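Long-range contact in hypothetical protein (Legionella pneumophila subsp. pneumophila, PDB 4JX2), which is of unknown function but is probably secreted and carries a DUF5624 domain within a novel combination of helices and sheet: residues N180-Y192 against F212-V226. Sequence-based numbering, arbitrary orientation.
Sequences NMIDYACSMAGNY and FLNGNKTYPIPYNNV
Phe-212, on helix 205-213, meets Tyr-192 with its CB, which lies over the centre of the tyrosine ring, 3.6 Å from the centroid, as a CH-pi contact. The two rings are nearly parallel, planes 16° apart, but slid so far that they barely overlap; CE1 of Phe-212 instead reaches CA of Ala-189. Past Gly-215, Asn-216 turns inward. Its ND2, also bonded to Asp-211 O, is joined through a water to the backbone O of Met-188, while OD1 accepts the backbone N of Tyr-219 at 2.8 Å, an Asx motif that closes the turn from Asn-216 to Tyr-219. The segment is thus a helix-loop-helix connection, its loop laid along helix 175-197 and the first turn of helix 223-247 packed beside it within an all-helical part of the chain. Tyr-219 lies flat on helix 175-197, with CA of Met-188 centred over one ring face. Its OH donates to Ser-187 OG at 2.7 Å and accepts from Asn-191 ND2 at 2.8 Å; the C-terminal tail holds the same two side chains through the carbonyls of Pro-427 and Val-428. The ring edge of Tyr-219 points to the face of Tyr-184, an offset edge-to-face pair with planes at 64°. Tyr-184 OH in turn donates 2.6 Å to Ile-221 O, in the carbonyl plane and on a lone pair. Met-188, modelled as selenomethionine and extended throughout (chi2 173°), threads between Tyr-219 and Phe-212, bringing its SE to the edge of the Tyr-223 ring. Tyr-223 CE1 touches Ala-185 CB at 3.7 Å, and Val-226 packs CG1 against the same methyl at 3.8 Å.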
loop_
_atom_site.group_PDB
_atom_site.type_symbol
_atom_site.label_atom_id
_atom_site.label_comp_id
_atom_site.label_asym_id
_atom_site.label_seq_id
_atom_site.Cartn_x
_atom_site.Cartn_y
_atom_site.Cartn_z
ATOM N N ASN A 180 37.074 -2.304 -14.589
ATOM C CA ASN A 180 37.321 -1.136 -15.437
ATOM C C ASN A 180 36.239 -0.088 -15.286
ATOM O O ASN A 180 36.527 1.115 -15.329
ATOM C CB ASN A 180 37.419 -1.547 -16.892
ATOM C CG ASN A 180 38.630 -2.371 -17.206
ATOM O OD1 ASN A 180 39.647 -2.353 -16.501
ATOM N ND2 ASN A 180 38.546 -3.094 -18.296
HETATM N N MSE A 181 34.994 -0.554 -15.100
HETATM C CA MSE A 181 33.845 0.300 -14.938
HETATM C C MSE A 181 33.920 1.096 -13.617
HETATM O O MSE A 181 33.655 2.304 -13.642
HETATM C CB MSE A 181 32.565 -0.511 -15.017
HETATM C CG MSE A 181 31.356 0.370 -14.986
HETATM SE SE MSE A 181 29.960 -0.390 -13.968
HETATM C CE MSE A 181 30.771 -0.102 -12.237
ATOM N N ILE A 182 34.283 0.439 -12.481
ATOM C CA ILE A 182 34.384 1.141 -11.196
ATOM C C ILE A 182 35.558 2.141 -11.280
ATOM O O ILE A 182 35.439 3.277 -10.808
ATOM C CB ILE A 182 34.488 0.166 -9.994
ATOM C CG1 ILE A 182 33.163 -0.591 -9.811
ATOM C CG2 ILE A 182 34.853 0.905 -8.690
ATOM C CD1 ILE A 182 33.295 -1.957 -9.336
ATOM N N ASP A 183 36.655 1.742 -11.946
ATOM C CA ASP A 183 37.804 2.611 -12.162
ATOM C C ASP A 183 37.378 3.859 -12.980
ATOM O O ASP A 183 37.624 4.990 -12.546
ATOM C CB ASP A 183 38.928 1.841 -12.849
ATOM C CG ASP A 183 40.227 2.616 -12.881
ATOM O OD1 ASP A 183 40.826 2.822 -11.798
ATOM O OD2 ASP A 183 40.624 3.061 -13.978
ATOM N N TYR A 184 36.686 3.636 -14.117
ATOM C CA TYR A 184 36.125 4.661 -15.004
ATOM C C TYR A 184 35.169 5.604 -14.243
ATOM O O TYR A 184 35.237 6.832 -14.409
ATOM C CB TYR A 184 35.371 3.996 -16.182
ATOM C CG TYR A 184 34.670 4.988 -17.084
ATOM C CD1 TYR A 184 35.388 5.758 -18.000
ATOM C CD2 TYR A 184 33.290 5.175 -17.014
ATOM C CE1 TYR A 184 34.748 6.677 -18.829
ATOM C CE2 TYR A 184 32.639 6.098 -17.835
ATOM C CZ TYR A 184 33.373 6.834 -18.752
ATOM O OH TYR A 184 32.748 7.751 -19.554
ATOM N N ALA A 185 34.260 5.010 -13.433
ATOM C CA ALA A 185 33.265 5.717 -12.637
ATOM C C ALA A 185 33.934 6.641 -11.629
ATOM O O ALA A 185 33.583 7.820 -11.570
ATOM C CB ALA A 185 32.365 4.724 -11.930
ATOM N N CYS A 186 34.930 6.134 -10.878
ATOM C CA CYS A 186 35.670 6.931 -9.892
ATOM C C CYS A 186 36.408 8.076 -10.573
ATOM O O CYS A 186 36.333 9.216 -10.113
ATOM C CB CYS A 186 36.623 6.060 -9.081
ATOM S SG CYS A 186 35.790 4.858 -8.013
ATOM N N SER A 187 37.085 7.774 -11.686
ATOM C CA SER A 187 37.847 8.745 -12.463
ATOM C C SER A 187 36.918 9.862 -13.015
ATOM O O SER A 187 37.235 11.046 -12.884
ATOM C CB SER A 187 38.583 8.030 -13.594
ATOM O OG SER A 187 39.411 8.923 -14.320
HETATM N N MSE A 188 35.765 9.478 -13.591
HETATM C CA MSE A 188 34.801 10.411 -14.151
HETATM C C MSE A 188 34.219 11.326 -13.061
HETATM O O MSE A 188 34.363 12.544 -13.159
HETATM C CB MSE A 188 33.699 9.631 -14.866
HETATM C CG MSE A 188 32.627 10.505 -15.443
HETATM SE SE MSE A 188 31.413 9.440 -16.504
HETATM C CE MSE A 188 30.636 10.846 -17.575
ATOM N N ALA A 189 33.581 10.737 -12.031
ATOM C CA ALA A 189 32.953 11.452 -10.912
ATOM C C ALA A 189 33.949 12.280 -10.115
ATOM O O ALA A 189 33.628 13.409 -9.744
ATOM C CB ALA A 189 32.259 10.463 -9.991
ATOM N N GLY A 190 35.136 11.718 -9.858
ATOM C CA GLY A 190 36.214 12.388 -9.139
ATOM C C GLY A 190 36.687 13.641 -9.839
ATOM O O GLY A 190 36.651 14.728 -9.260
ATOM N N ASN A 191 37.068 13.516 -11.112
ATOM C CA ASN A 191 37.537 14.673 -11.881
ATOM C C ASN A 191 36.411 15.667 -12.188
ATOM O O ASN A 191 36.690 16.858 -12.333
ATOM C CB ASN A 191 38.246 14.245 -13.138
ATOM C CG ASN A 191 39.595 13.638 -12.849
ATOM O OD1 ASN A 191 40.428 14.217 -12.133
ATOM N ND2 ASN A 191 39.845 12.474 -13.419
ATOM N N TYR A 192 35.144 15.206 -12.215
ATOM C CA TYR A 192 34.017 16.108 -12.421
ATOM C C TYR A 192 33.889 17.003 -11.176
ATOM O O TYR A 192 33.834 18.231 -11.309
ATOM C CB TYR A 192 32.704 15.342 -12.723
ATOM C CG TYR A 192 31.482 16.230 -12.634
ATOM C CD1 TYR A 192 31.265 17.247 -13.567
ATOM C CD2 TYR A 192 30.583 16.110 -11.575
ATOM C CE1 TYR A 192 30.177 18.109 -13.457
ATOM C CE2 TYR A 192 29.488 16.968 -11.456
ATOM C CZ TYR A 192 29.285 17.960 -12.408
ATOM O OH TYR A 192 28.233 18.834 -12.304
ATOM N N PHE A 212 28.079 15.798 -16.695
ATOM C CA PHE A 212 28.434 14.542 -16.035
ATOM C C PHE A 212 27.493 13.347 -16.366
ATOM O O PHE A 212 27.960 12.351 -16.924
ATOM C CB PHE A 212 28.494 14.780 -14.513
ATOM C CG PHE A 212 28.682 13.538 -13.684
ATOM C CD1 PHE A 212 29.876 12.822 -13.731
ATOM C CD2 PHE A 212 27.673 13.086 -12.844
ATOM C CE1 PHE A 212 30.052 11.679 -12.952
ATOM C CE2 PHE A 212 27.850 11.926 -12.079
ATOM C CZ PHE A 212 29.059 11.266 -12.102
ATOM N N LEU A 213 26.202 13.432 -16.015
ATOM C CA LEU A 213 25.272 12.324 -16.221
ATOM C C LEU A 213 25.215 11.853 -17.682
ATOM O O LEU A 213 25.209 10.651 -17.920
ATOM C CB LEU A 213 23.862 12.681 -15.708
ATOM C CG LEU A 213 23.744 12.977 -14.212
ATOM C CD1 LEU A 213 22.353 13.444 -13.859
ATOM C CD2 LEU A 213 24.170 11.788 -13.362
ATOM N N ASN A 214 25.237 12.783 -18.643
ATOM C CA ASN A 214 25.164 12.480 -20.085
ATOM C C ASN A 214 26.518 12.152 -20.711
ATOM O O ASN A 214 26.571 11.688 -21.855
ATOM C CB ASN A 214 24.537 13.656 -20.840
ATOM C CG ASN A 214 23.074 13.831 -20.557
ATOM O OD1 ASN A 214 22.508 14.901 -20.801
ATOM N ND2 ASN A 214 22.423 12.783 -20.048
ATOM N N GLY A 215 27.580 12.405 -19.963
ATOM C CA GLY A 215 28.935 12.195 -20.437
ATOM C C GLY A 215 29.540 13.508 -20.884
ATOM O O GLY A 215 28.853 14.545 -20.967
ATOM N N ASN A 216 30.845 13.462 -21.155
ATOM C CA ASN A 216 31.632 14.598 -21.592
ATOM C C ASN A 216 32.758 14.096 -22.515
ATOM O O ASN A 216 32.928 12.883 -22.649
ATOM C CB ASN A 216 32.166 15.377 -20.384
ATOM C CG ASN A 216 33.005 14.578 -19.420
ATOM O OD1 ASN A 216 34.101 14.106 -19.750
ATOM N ND2 ASN A 216 32.542 14.486 -18.179
ATOM N N LYS A 217 33.516 15.027 -23.145
ATOM C CA LYS A 217 34.593 14.726 -24.097
ATOM C C LYS A 217 35.636 13.754 -23.524
ATOM O O LYS A 217 36.019 12.819 -24.231
ATOM C CB LYS A 217 35.279 16.007 -24.604
ATOM C CG LYS A 217 34.399 16.851 -25.536
ATOM C CD LYS A 217 34.943 18.278 -25.670
ATOM C CE LYS A 217 34.055 19.203 -26.469
ATOM N NZ LYS A 217 34.572 20.599 -26.457
ATOM N N THR A 218 36.058 13.939 -22.251
ATOM C CA THR A 218 37.051 13.066 -21.599
ATOM C C THR A 218 36.446 11.707 -21.218
ATOM O O THR A 218 37.114 10.680 -21.352
ATOM C CB THR A 218 37.602 13.756 -20.358
ATOM O OG1 THR A 218 37.838 15.129 -20.661
ATOM C CG2 THR A 218 38.863 13.092 -19.826
ATOM N N TYR A 219 35.198 11.706 -20.728
ATOM C CA TYR A 219 34.511 10.499 -20.282
ATOM C C TYR A 219 33.234 10.302 -21.139
ATOM O O TYR A 219 32.137 10.671 -20.715
ATOM C CB TYR A 219 34.226 10.602 -18.769
ATOM C CG TYR A 219 35.486 10.754 -17.944
ATOM C CD1 TYR A 219 36.248 9.647 -17.586
ATOM C CD2 TYR A 219 35.920 12.010 -17.519
ATOM C CE1 TYR A 219 37.415 9.782 -16.833
ATOM C CE2 TYR A 219 37.082 12.157 -16.757
ATOM C CZ TYR A 219 37.833 11.039 -16.427
ATOM O OH TYR A 219 38.993 11.169 -15.691
ATOM N N PRO A 220 33.384 9.748 -22.372
ATOM C CA PRO A 220 32.237 9.654 -23.299
ATOM C C PRO A 220 31.098 8.722 -22.896
ATOM O O PRO A 220 29.987 8.955 -23.368
ATOM C CB PRO A 220 32.878 9.181 -24.612
ATOM C CG PRO A 220 34.136 8.551 -24.213
ATOM C CD PRO A 220 34.625 9.332 -23.050
ATOM N N ILE A 221 31.349 7.684 -22.075
ATOM C CA ILE A 221 30.280 6.807 -21.594
ATOM C C ILE A 221 29.526 7.592 -20.513
ATOM O O ILE A 221 30.130 7.968 -19.502
ATOM C CB ILE A 221 30.775 5.429 -21.078
ATOM C CG1 ILE A 221 31.557 4.658 -22.159
ATOM C CG2 ILE A 221 29.589 4.594 -20.551
ATOM C CD1 ILE A 221 32.657 3.733 -21.587
ATOM N N PRO A 222 28.224 7.886 -20.698
ATOM C CA PRO A 222 27.492 8.628 -19.649
ATOM C C PRO A 222 27.567 7.952 -18.280
ATOM O O PRO A 222 27.618 6.720 -18.217
ATOM C CB PRO A 222 26.041 8.604 -20.149
ATOM C CG PRO A 222 26.143 8.394 -21.608
ATOM C CD PRO A 222 27.350 7.541 -21.838
ATOM N N TYR A 223 27.505 8.740 -17.179
ATOM C CA TYR A 223 27.429 8.154 -15.837
ATOM C C TYR A 223 26.084 7.432 -15.684
ATOM O O TYR A 223 25.982 6.493 -14.891
ATOM C CB TYR A 223 27.635 9.173 -14.707
ATOM C CG TYR A 223 28.050 8.467 -13.440
ATOM C CD1 TYR A 223 29.369 8.061 -13.246
ATOM C CD2 TYR A 223 27.109 8.119 -12.469
ATOM C CE1 TYR A 223 29.747 7.346 -12.110
ATOM C CE2 TYR A 223 27.474 7.396 -11.331
ATOM C CZ TYR A 223 28.795 7.010 -11.160
ATOM O OH TYR A 223 29.173 6.314 -10.041
ATOM N N ASN A 224 25.066 7.851 -16.482
ATOM C CA ASN A 224 23.756 7.217 -16.584
ATOM C C ASN A 224 23.926 5.704 -16.844
ATOM O O ASN A 224 23.234 4.909 -16.217
ATOM C CB ASN A 224 22.969 7.855 -17.725
ATOM C CG ASN A 224 22.357 9.227 -17.507
ATOM O OD1 ASN A 224 21.968 9.632 -16.418
ATOM N ND2 ASN A 224 22.137 9.933 -18.592
ATOM N N ASN A 225 24.886 5.308 -17.739
ATOM C CA ASN A 225 25.184 3.904 -18.055
ATOM C C ASN A 225 25.810 3.177 -16.842
ATOM O O ASN A 225 25.495 2.006 -16.600
ATOM C CB ASN A 225 26.107 3.811 -19.248
ATOM C CG ASN A 225 25.493 4.180 -20.585
ATOM O OD1 ASN A 225 24.752 5.170 -20.735
ATOM N ND2 ASN A 225 25.871 3.424 -21.607
ATOM N N VAL A 226 26.660 3.876 -16.068
ATOM C CA VAL A 226 27.276 3.319 -14.867
ATOM C C VAL A 226 26.155 3.036 -13.856
ATOM O O VAL A 226 26.165 1.980 -13.227
ATOM C CB VAL A 226 28.400 4.228 -14.289
ATOM C CG1 VAL A 226 28.821 3.807 -12.889
ATOM C CG2 VAL A 226 29.601 4.241 -15.206
HETATM O O HOH W 1 34.148 14.279 -15.674
#